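Local coordinates for McyG protein (PDB 4R0M) that binds phenylalanyl-adenylate in its adenylation domain and probably activates acid building blocks for loading onto the attached carrier domain during microcystin synthesis, at residues A[371-376]-A[389-394]; A[420-425]-A[434-439]. All coordinates share one frame; numbering follows the deposited sequence.

Both interactions belong to one antiparallel sheet, in which strands 388-394 and 421-426 are neighbours; their centres lie about 12 Å apart. Interaction 1 pairs two strands over five successive residue pairs and is partly buried, with an apolar face turned into the protein and a largely polar face of arginine, glutamine and threonine side chains with one valine among them. Interaction 2 is a surface contact at the open end of a hairpin, where pairing gives way to a turn and an aspartate-arginine pair meets the ribose of the adenylate. The two are joined by a probable hydrogen bond from L390 N to D421 O (2.9 Å), and I374 of the first packs on L425 of the second.

Interaction 1: residues A[371-376]-A[389-394]; sequences TIRIVD and RLQIQG
R373 reaches across the strand pair to Q391, and its NE and NH2 both donate to Q391 OE1, each over 2.9 Å. The oxygen lies at the guanidinium edge, in its plane, and the guanidinium and amide planes are nearly coplanar, 22° apart. With R373 CG between the backbone N and the carbonyl carbon (chi1 71°), the extended chain crosses the glutamine obliquely and brings NE and NH2 to OE1. V375 crosses Q391 at about a right angle, its CG2 lying 3.4 Å from OE1, while the amide's NE2 is held by T418 and N379; the amide is thus fixed at both ends. An alanine in place of R373 would probably leave Q391 OE1 without either of these donors and the ring of W416 without its cation-pi partner. On the other face, apolar branches meet: I372 CG2 touches I392 CG2 at 3.6 Å, and I374 folds CD1 back (chi2 -66°) to within 4.0 Å of L390 CD1. The backbones pair in antiparallel register, R373 opposite Q391 as a hydrogen-bonded pair, with Q391 N to R373 O at 2.9 Å. Within the sheet, strand 388-394 lies between strand 370-375 and strands 416-419 and 421-426. L390 packs onto F334 and I392 onto M336 of strand 330-336, whereas I372 and L390 meet L430 of strand 429-435.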
loop_
_atom_site.group_PDB
_atom_site.type_symbol
_atom_site.label_atom_id
_atom_site.label_comp_id
_atom_site.label_asym_id
_atom_site.label_seq_id
_atom_site.Cartn_x
_atom_site.Cartn_y
_atom_site.Cartn_z
ATOM N N THR A 371 9.889 -11.022 15.254
ATOM C CA THR A 371 11.032 -10.360 15.882
ATOM C C THR A 371 11.638 -9.344 14.917
ATOM O O THR A 371 11.809 -9.631 13.731
ATOM C CB THR A 371 12.112 -11.376 16.312
ATOM O OG1 THR A 371 11.490 -12.497 16.953
ATOM C CG2 THR A 371 13.111 -10.736 17.273
ATOM N N ILE A 372 11.948 -8.155 15.429
ATOM C CA ILE A 372 12.591 -7.104 14.633
ATOM C C ILE A 372 13.891 -6.623 15.284
ATOM O O ILE A 372 14.042 -6.686 16.507
ATOM C CB ILE A 372 11.645 -5.909 14.350
ATOM C CG1 ILE A 372 11.239 -5.192 15.644
ATOM C CG2 ILE A 372 10.413 -6.366 13.576
ATOM C CD1 ILE A 372 10.517 -3.880 15.419
ATOM N N ARG A 373 14.826 -6.150 14.460
ATOM C CA ARG A 373 16.105 -5.631 14.952
ATOM C C ARG A 373 16.692 -4.528 14.062
ATOM O O ARG A 373 16.361 -4.421 12.876
ATOM C CB ARG A 373 17.120 -6.766 15.148
ATOM C CG ARG A 373 17.655 -7.381 13.864
ATOM C CD ARG A 373 18.662 -8.478 14.162
ATOM N NE ARG A 373 19.435 -8.849 12.979
ATOM C CZ ARG A 373 20.346 -9.819 12.947
ATOM N NH1 ARG A 373 20.607 -10.537 14.034
ATOM N NH2 ARG A 373 20.998 -10.075 11.822
ATOM N N ILE A 374 17.563 -3.717 14.659
ATOM C CA ILE A 374 18.266 -2.643 13.962
ATOM C C ILE A 374 19.766 -2.927 14.011
ATOM O O ILE A 374 20.368 -2.951 15.090
ATOM C CB ILE A 374 17.955 -1.263 14.596
ATOM C CG1 ILE A 374 16.462 -0.910 14.464
ATOM C CG2 ILE A 374 18.844 -0.170 14.015
ATOM C CD1 ILE A 374 15.955 -0.693 13.050
ATOM N N VAL A 375 20.360 -3.149 12.839
ATOM C CA VAL A 375 21.775 -3.522 12.740
ATOM C C VAL A 375 22.617 -2.503 11.969
ATOM O O VAL A 375 22.083 -1.651 11.253
ATOM C CB VAL A 375 21.964 -4.921 12.099
ATOM C CG1 VAL A 375 21.385 -6.007 12.992
ATOM C CG2 VAL A 375 21.355 -4.974 10.704
ATOM N N ASP A 376 23.935 -2.603 12.132
ATOM C CA ASP A 376 24.886 -1.813 11.349
ATOM C C ASP A 376 25.218 -2.528 10.036
ATOM O O ASP A 376 24.599 -3.541 9.701
ATOM C CB ASP A 376 26.160 -1.529 12.161
ATOM C CG ASP A 376 26.834 -2.797 12.689
ATOM O OD1 ASP A 376 26.577 -3.902 12.164
ATOM O OD2 ASP A 376 27.636 -2.682 13.640
ATOM N N ARG A 389 19.911 -0.438 9.831
ATOM C CA ARG A 389 19.070 -1.175 8.884
ATOM C C ARG A 389 18.088 -2.085 9.620
ATOM O O ARG A 389 18.479 -2.843 10.514
ATOM C CB ARG A 389 19.920 -2.000 7.905
ATOM C CG ARG A 389 21.211 -1.332 7.450
ATOM C CD ARG A 389 21.718 -1.860 6.111
ATOM N NE ARG A 389 21.704 -3.322 5.998
ATOM C CZ ARG A 389 22.641 -4.133 6.486
ATOM N NH1 ARG A 389 23.681 -3.642 7.144
ATOM N NH2 ARG A 389 22.532 -5.444 6.326
ATOM N N LEU A 390 16.813 -2.003 9.239
ATOM C CA LEU A 390 15.766 -2.819 9.849
ATOM C C LEU A 390 15.741 -4.225 9.265
ATOM O O LEU A 390 15.665 -4.403 8.048
ATOM C CB LEU A 390 14.392 -2.154 9.694
ATOM C CG LEU A 390 13.148 -2.918 10.175
ATOM C CD1 LEU A 390 13.126 -3.095 11.687
ATOM C CD2 LEU A 390 11.883 -2.219 9.706
ATOM N N GLN A 391 15.807 -5.217 10.148
ATOM C CA GLN A 391 15.708 -6.620 9.752
ATOM C C GLN A 391 14.602 -7.322 10.534
ATOM O O GLN A 391 14.440 -7.103 11.737
ATOM C CB GLN A 391 17.049 -7.338 9.927
ATOM C CG GLN A 391 18.112 -6.895 8.931
ATOM C CD GLN A 391 19.460 -7.562 9.147
ATOM O OE1 GLN A 391 19.788 -7.998 10.252
ATOM N NE2 GLN A 391 20.255 -7.636 8.085
ATOM N N ILE A 392 13.838 -8.158 9.835
ATOM C CA ILE A 392 12.642 -8.784 10.403
ATOM C C ILE A 392 12.632 -10.304 10.215
ATOM O O ILE A 392 13.237 -10.824 9.275
ATOM C CB ILE A 392 11.341 -8.169 9.817
ATOM C CG1 ILE A 392 11.240 -8.409 8.302
ATOM C CG2 ILE A 392 11.257 -6.682 10.137
ATOM C CD1 ILE A 392 9.890 -8.067 7.703
ATOM N N GLN A 393 11.950 -11.004 11.119
ATOM C CA GLN A 393 11.768 -12.457 11.015
ATOM C C GLN A 393 10.466 -12.920 11.675
ATOM O O GLN A 393 9.839 -12.172 12.427
ATOM C CB GLN A 393 12.971 -13.218 11.595
ATOM C CG GLN A 393 13.118 -13.133 13.109
ATOM C CD GLN A 393 14.170 -14.079 13.665
ATOM O OE1 GLN A 393 14.811 -14.828 12.925
ATOM N NE2 GLN A 393 14.351 -14.050 14.982
ATOM N N GLY A 394 10.068 -14.156 11.384
ATOM C CA GLY A 394 8.846 -14.732 11.934
ATOM C C GLY A 394 8.016 -15.436 10.879
ATOM O O GLY A 394 8.273 -15.301 9.679
#

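Interaction 2: residues A[420-425]-A[434-439]; sequences GDLGYL and GREKQE. With FA5 (adenosine-5'-[phenylalaninyl-phosphate]), chain C.
D421 and R435 form a salt bridge beside the ribose of the adenylate. R435 NH1 approaches D421 OD1 at 3.1 Å, a weak hydrogen bond with the carboxylate turned 64° from the guanidinium; the same nitrogen also bonds T419 O. The carboxylate's main task is the ligand: OD1 accepts from the ribose O2' of FA5 (2.5 Å) and OD2 from its O3' (2.6 Å), a two-point grip as in related adenylating enzymes. The arginine's positive charge beside OD1 probably steadies the carboxylate's negative charge.

Backbone hydrogen bonds join the two strands at the open end of the hairpin. L422 N meets G434 O at 2.7 Å and G434 N returns to L422 O, while E436 N reaches G420 O at 3.1 Å as the chain enters a type II turn from R435 to Q438.

Van der Waals packing falls to L422, which crosses both glutamates at about a right angle: CG lies 4.1 Å from E436 CG, and CD1 lies 3.6 Å from E439 OE1.

Strand 421-426 lies between strands 388-394 and 429-435 in the sheet, and Q438, the last residue of the turn, touches K536 and S537 of helix 536-545.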
loop_
_atom_site.group_PDB
_atom_site.type_symbol
_atom_site.label_atom_id
_atom_site.label_comp_id
_atom_site.label_asym_id
_atom_site.label_seq_id
_atom_site.Cartn_x
_atom_site.Cartn_y
_atom_site.Cartn_z
ATOM N N GLY A 420 15.354 -3.089 3.736
ATOM C CA GLY A 420 15.820 -1.933 2.975
ATOM C C GLY A 420 15.378 -0.624 3.608
ATOM O O GLY A 420 15.509 0.442 3.002
ATOM N N ASP A 421 14.849 -0.712 4.828
ATOM C CA ASP A 421 14.398 0.458 5.580
ATOM C C ASP A 421 15.370 0.840 6.693
ATOM O O ASP A 421 16.082 -0.012 7.234
ATOM C CB ASP A 421 13.000 0.221 6.164
ATOM C CG ASP A 421 11.920 0.210 5.101
ATOM O OD1 ASP A 421 11.813 1.202 4.348
ATOM O OD2 ASP A 421 11.176 -0.791 5.023
ATOM N N LEU A 422 15.385 2.130 7.027
ATOM C CA LEU A 422 16.253 2.661 8.073
ATOM C C LEU A 422 15.443 3.168 9.258
ATOM O O LEU A 422 14.369 3.749 9.087
ATOM C CB LEU A 422 17.127 3.794 7.522
ATOM C CG LEU A 422 18.173 3.454 6.455
ATOM C CD1 LEU A 422 18.554 4.700 5.670
ATOM C CD2 LEU A 422 19.405 2.800 7.067
ATOM N N GLY A 423 15.968 2.947 10.459
ATOM C CA GLY A 423 15.326 3.423 11.678
ATOM C C GLY A 423 16.032 3.003 12.951
ATOM O O GLY A 423 17.191 2.582 12.924
ATOM N N TYR A 424 15.323 3.123 14.070
ATOM C CA TYR A 424 15.861 2.752 15.376
ATOM C C TYR A 424 14.784 2.166 16.278
ATOM O O TYR A 424 13.587 2.339 16.030
ATOM C CB TYR A 424 16.529 3.957 16.057
ATOM C CG TYR A 424 15.595 5.110 16.372
ATOM C CD1 TYR A 424 15.369 6.122 15.443
ATOM C CD2 TYR A 424 14.948 5.194 17.609
ATOM C CE1 TYR A 424 14.519 7.180 15.730
ATOM C CE2 TYR A 424 14.097 6.248 17.903
ATOM C CZ TYR A 424 13.887 7.237 16.961
ATOM O OH TYR A 424 13.045 8.285 17.244
ATOM N N LEU A 425 15.223 1.474 17.324
ATOM C CA LEU A 425 14.323 0.950 18.341
ATOM C C LEU A 425 14.482 1.727 19.642
ATOM O O LEU A 425 15.592 2.111 20.014
ATOM C CB LEU A 425 14.577 -0.541 18.573
ATOM C CG LEU A 425 14.326 -1.463 17.377
ATOM C CD1 LEU A 425 14.856 -2.859 17.655
ATOM C CD2 LEU A 425 12.849 -1.505 17.007
ATOM N N GLY A 434 13.944 6.549 7.553
ATOM C CA GLY A 434 14.058 6.692 6.107
ATOM C C GLY A 434 14.213 5.363 5.395
ATOM O O GLY A 434 14.052 4.297 5.997
ATOM N N ARG A 435 14.515 5.437 4.103
ATOM C CA ARG A 435 14.783 4.256 3.291
ATOM C C ARG A 435 16.192 4.328 2.702
ATOM O O ARG A 435 16.676 5.413 2.362
ATOM C CB ARG A 435 13.729 4.110 2.185
ATOM C CG ARG A 435 13.961 2.929 1.256
ATOM C CD ARG A 435 12.674 2.364 0.690
ATOM N NE ARG A 435 12.945 1.132 -0.046
ATOM C CZ ARG A 435 12.958 -0.088 0.488
ATOM N NH1 ARG A 435 12.695 -0.269 1.777
ATOM N NH2 ARG A 435 13.227 -1.134 -0.278
ATOM N N GLU A 436 16.839 3.167 2.594
ATOM C CA GLU A 436 18.189 3.055 2.040
ATOM C C GLU A 436 18.313 3.683 0.654
ATOM O O GLU A 436 17.392 3.596 -0.163
ATOM C CB GLU A 436 18.628 1.590 1.980
ATOM C CG GLU A 436 19.183 1.046 3.285
ATOM C CD GLU A 436 19.893 -0.283 3.105
ATOM O OE1 GLU A 436 19.217 -1.292 2.807
ATOM O OE2 GLU A 436 21.132 -0.319 3.264
ATOM N N LYS A 437 19.463 4.318 0.416
ATOM C CA LYS A 437 19.799 4.968 -0.863
ATOM C C LYS A 437 18.774 6.033 -1.290
ATOM O O LYS A 437 18.572 6.281 -2.482
ATOM C CB LYS A 437 20.043 3.926 -1.969
ATOM C CG LYS A 437 21.008 2.812 -1.567
ATOM C CD LYS A 437 21.345 1.878 -2.721
ATOM C CE LYS A 437 22.605 2.320 -3.450
ATOM N NZ LYS A 437 23.105 1.277 -4.389
ATOM N N GLN A 438 18.135 6.652 -0.298
ATOM C CA GLN A 438 17.199 7.753 -0.515
ATOM C C GLN A 438 17.392 8.836 0.544
ATOM O O GLN A 438 16.525 9.693 0.742
ATOM C CB GLN A 438 15.753 7.252 -0.504
ATOM C CG GLN A 438 15.299 6.625 -1.812
ATOM C CD GLN A 438 13.828 6.264 -1.808
ATOM O OE1 GLN A 438 13.466 5.098 -1.958
ATOM N NE2 GLN A 438 12.969 7.262 -1.633
ATOM N N GLU A 439 18.538 8.787 1.220
ATOM C CA GLU A 439 18.888 9.760 2.249
ATOM C C GLU A 439 19.203 11.119 1.638
ATOM O O GLU A 439 19.765 11.205 0.544
ATOM C CB GLU A 439 20.092 9.271 3.052
ATOM C CG GLU A 439 19.819 8.043 3.905
ATOM C CD GLU A 439 21.078 7.257 4.209
ATOM O OE1 GLU A 439 21.334 6.983 5.400
ATOM O OE2 GLU A 439 21.814 6.914 3.256
HETATM C C FA5 C . 3.146 -1.364 1.749
HETATM O O FA5 C . 3.138 -0.195 1.385
HETATM C CA FA5 C . 2.750 -1.719 3.160
HETATM N N FA5 C . 3.536 -0.842 3.994
HETATM C CB FA5 C . 1.261 -1.461 3.432
HETATM C CG FA5 C . 0.723 -1.632 4.859
HETATM C CD1 FA5 C . 1.528 -1.677 5.998
HETATM C CD2 FA5 C . -0.663 -1.735 5.039
HETATM C CE1 FA5 C . 0.966 -1.831 7.272
HETATM C CE2 FA5 C . -1.237 -1.882 6.307
HETATM C CZ FA5 C . -0.416 -1.932 7.432
HETATM P P FA5 C . 4.870 -2.227 -0.169
HETATM O OP1 FA5 C . 4.438 -1.579 -1.458
HETATM O OP2 FA5 C . 5.570 -3.561 -0.227
HETATM O OP3 FA5 C . 3.572 -2.386 0.794
HETATM O "O5'" FA5 C . 5.843 -1.171 0.564
HETATM C "C5'" FA5 C . 6.508 -1.459 1.791
HETATM C "C4'" FA5 C . 7.391 -0.271 2.142
HETATM O "O4'" FA5 C . 6.623 0.904 2.431
HETATM C "C3'" FA5 C . 8.222 -0.500 3.387
HETATM O "O3'" FA5 C . 9.401 -1.256 3.115
HETATM C "C2'" FA5 C . 8.540 0.914 3.814
HETATM O "O2'" FA5 C . 9.659 1.421 3.078
HETATM C "C1'" FA5 C . 7.307 1.694 3.409
HETATM N N9 FA5 C . 6.454 1.892 4.610
HETATM C C8 FA5 C . 5.343 1.195 4.908
HETATM N N7 FA5 C . 4.786 1.616 6.070
HETATM C C5 FA5 C . 5.559 2.608 6.547
HETATM C C6 FA5 C . 5.551 3.497 7.736
HETATM N N6 FA5 C . 4.581 3.406 8.674
HETATM N N1 FA5 C . 6.550 4.405 7.857
HETATM C C2 FA5 C . 7.529 4.508 6.934
HETATM N N3 FA5 C . 7.595 3.740 5.830
HETATM C C4 FA5 C . 6.659 2.786 5.584
#